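Local coordinates for arginase (RocF) (Helicobacter pylori, PDB 4G3H), which probably hydrolyses L-arginine to L-ornithine and urea, using a pair of manganese ions bound in each subunit, at residues D120-Y125 and E188-D193. Residues are numbered along the deposited sequence; the frame is centred on the assembly and turned at random.
With MN (manganese (II) ion), chain E.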
loop_
_atom_site.group_PDB
_atom_site.type_symbol
_atom_site.label_atom_id
_atom_site.label_comp_id
_atom_site.label_asym_id
_atom_site.label_seq_id
_atom_site.Cartn_x
_atom_site.Cartn_y
_atom_site.Cartn_z
ATOM N N ASP A 120 -8.467 -6.513 1.905
ATOM C CA ASP A 120 -7.347 -6.876 2.778
ATOM C C ASP A 120 -7.650 -6.727 4.268
ATOM O O ASP A 120 -6.780 -6.333 5.050
ATOM C CB ASP A 120 -6.103 -6.039 2.444
ATOM C CG ASP A 120 -5.518 -6.364 1.074
ATOM O OD1 ASP A 120 -5.856 -7.420 0.508
ATOM O OD2 ASP A 120 -4.698 -5.566 0.570
ATOM N N ILE A 121 -8.874 -7.049 4.667
ATOM C CA ILE A 121 -9.253 -6.942 6.067
ATOM C C ILE A 121 -9.070 -8.273 6.788
ATOM O O ILE A 121 -8.620 -8.315 7.932
ATOM C CB ILE A 121 -10.718 -6.476 6.205
ATOM C CG1 ILE A 121 -10.837 -5.020 5.742
ATOM C CG2 ILE A 121 -11.183 -6.624 7.646
ATOM C CD1 ILE A 121 -12.258 -4.484 5.702
ATOM N N HIS A 122 -9.412 -9.361 6.111
ATOM C CA HIS A 122 -9.292 -10.688 6.692
ATOM C C HIS A 122 -8.594 -11.633 5.728
ATOM O O HIS A 122 -8.893 -11.656 4.531
ATOM C CB HIS A 122 -10.679 -11.243 7.037
ATOM C CG HIS A 122 -11.345 -10.546 8.184
ATOM N ND1 HIS A 122 -12.715 -10.442 8.294
ATOM C CD2 HIS A 122 -10.832 -9.928 9.274
ATOM C CE1 HIS A 122 -13.017 -9.786 9.400
ATOM N NE2 HIS A 122 -11.892 -9.462 10.013
ATOM N N THR A 123 -7.662 -12.416 6.252
ATOM C CA THR A 123 -6.934 -13.367 5.428
ATOM C C THR A 123 -7.909 -14.343 4.781
ATOM O O THR A 123 -8.746 -14.935 5.462
ATOM C CB THR A 123 -5.927 -14.164 6.267
ATOM O OG1 THR A 123 -4.964 -13.267 6.834
ATOM C CG2 THR A 123 -5.218 -15.193 5.408
ATOM N N ALA A 124 -7.798 -14.505 3.468
ATOM C CA ALA A 124 -8.670 -15.412 2.731
ATOM C C ALA A 124 -7.821 -16.481 2.042
ATOM O O ALA A 124 -6.722 -16.195 1.576
ATOM C CB ALA A 124 -9.480 -14.628 1.700
ATOM N N TYR A 125 -8.314 -17.713 1.976
ATOM C CA TYR A 125 -7.551 -18.785 1.342
ATOM C C TYR A 125 -8.243 -19.361 0.113
ATOM O O TYR A 125 -9.446 -19.188 -0.072
ATOM C CB TYR A 125 -7.283 -19.901 2.353
ATOM C CG TYR A 125 -6.503 -19.445 3.564
ATOM C CD1 TYR A 125 -5.165 -19.063 3.455
ATOM C CD2 TYR A 125 -7.107 -19.376 4.820
ATOM C CE1 TYR A 125 -4.447 -18.626 4.570
ATOM C CE2 TYR A 125 -6.400 -18.940 5.938
ATOM C CZ TYR A 125 -5.072 -18.566 5.807
ATOM O OH TYR A 125 -4.376 -18.131 6.910
ATOM N N GLU A 188 -14.334 -11.390 1.238
ATOM C CA GLU A 188 -14.996 -12.456 1.988
ATOM C C GLU A 188 -16.181 -11.789 2.687
ATOM O O GLU A 188 -16.122 -10.600 3.007
ATOM C CB GLU A 188 -14.064 -13.040 3.052
ATOM C CG GLU A 188 -12.785 -13.639 2.512
ATOM C CD GLU A 188 -13.044 -14.753 1.524
ATOM O OE1 GLU A 188 -13.754 -15.718 1.883
ATOM O OE2 GLU A 188 -12.537 -14.662 0.386
ATOM N N GLN A 189 -17.252 -12.542 2.923
ATOM C CA GLN A 189 -18.424 -11.985 3.594
ATOM C C GLN A 189 -18.020 -11.357 4.923
ATOM O O GLN A 189 -18.576 -10.338 5.335
ATOM C CB GLN A 189 -19.476 -13.072 3.845
ATOM C CG GLN A 189 -20.731 -12.563 4.554
ATOM C CD GLN A 189 -21.389 -11.409 3.815
ATOM O OE1 GLN A 189 -21.738 -11.529 2.639
ATOM N NE2 GLN A 189 -21.561 -10.283 4.503
ATOM N N SER A 190 -17.048 -11.968 5.591
ATOM C CA SER A 190 -16.584 -11.448 6.872
ATOM C C SER A 190 -16.003 -10.050 6.680
ATOM O O SER A 190 -16.141 -9.191 7.554
ATOM C CB SER A 190 -15.527 -12.378 7.480
ATOM O OG SER A 190 -14.369 -12.451 6.663
ATOM N N GLU A 191 -15.349 -9.826 5.541
ATOM C CA GLU A 191 -14.771 -8.522 5.247
ATOM C C GLU A 191 -15.893 -7.540 4.915
ATOM O O GLU A 191 -15.860 -6.374 5.326
ATOM C CB GLU A 191 -13.792 -8.608 4.067
ATOM C CG GLU A 191 -12.544 -9.435 4.340
ATOM C CD GLU A 191 -11.560 -9.390 3.178
ATOM O OE1 GLU A 191 -11.929 -9.820 2.064
ATOM O OE2 GLU A 191 -10.423 -8.919 3.379
ATOM N N ARG A 192 -16.883 -8.014 4.166
ATOM C CA ARG A 192 -18.012 -7.169 3.808
ATOM C C ARG A 192 -18.774 -6.760 5.063
ATOM O O ARG A 192 -19.328 -5.662 5.121
ATOM C CB ARG A 192 -18.951 -7.896 2.841
ATOM C CG ARG A 192 -18.381 -8.085 1.446
ATOM C CD ARG A 192 -19.464 -8.498 0.471
ATOM N NE ARG A 192 -19.878 -9.888 0.645
ATOM C CZ ARG A 192 -19.196 -10.938 0.191
ATOM N NH1 ARG A 192 -18.054 -10.768 -0.471
ATOM N NH2 ARG A 192 -19.663 -12.167 0.389
ATOM N N ASP A 193 -18.801 -7.643 6.066
ATOM C CA ASP A 193 -19.497 -7.340 7.316
ATOM C C ASP A 193 -18.801 -6.216 8.071
ATOM O O ASP A 193 -19.456 -5.386 8.699
ATOM C CB ASP A 193 -19.592 -8.575 8.233
ATOM C CG ASP A 193 -20.604 -9.609 7.742
ATOM O OD1 ASP A 193 -21.564 -9.244 7.026
ATOM O OD2 ASP A 193 -20.448 -10.798 8.089
HETATM MN MN MN E . -3.807 -5.747 -1.521
HETATM O O HOH W 1 -10.426 -8.772 0.184
#
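Residues 120-125 form an irregular loop that runs past the first turn of the helix beginning at Gln189, with Glu188 at its N-cap position; the backbones come nearest at Ile121 and Glu191, whose CA atoms lie 5.8 Å apart. Asp120 takes left-handed backbone angles (phi 53°, psi 37°), and just after this turn the amides of Ile121 and His122 converge on one carboxylate oxygen of the helix. This illustrates how a single acidic side chain can pin a metal-binding loop. Glu191, its chain extended beyond CG, presents OE2 to Ile121 N at 2.7 Å through the anti lone pair, while His122 N reaches the same OE2 at 2.9 Å from above the carboxylate plane in an almost straight bond. The other oxygen, OE1, accepts the N-H of the N-cap residue Glu188 at 3.0 Å, the half of a capping box that runs from the third helical residue back to the N-cap, and also takes a bond from a water. With both oxygens engaged, the carboxylate's rotation is fixed.

Beside it, the edge of the His122 ring meets Ser190, where ND1 and OG are hydrogen-bonded at 3.1 Å; Ile121 CG2 sits over one ring face, and NE2 is bonded to Arg143 O. Farther along, the bent Glu188 chain lies against Ala124, with OE2 3.3 Å from CB.

Asp120 turns from the helix to bind one of the two manganese ions through OD2, also bonded to Tyr114 OH, with Asp116 and Asp234 completing that ion's protein ligands. The contact thus joins the metal-binding loop after strand 110-115 of the parallel sheet to helix 189-198, whose Val194 and Ile195 continue the packing against His122 and Ile121.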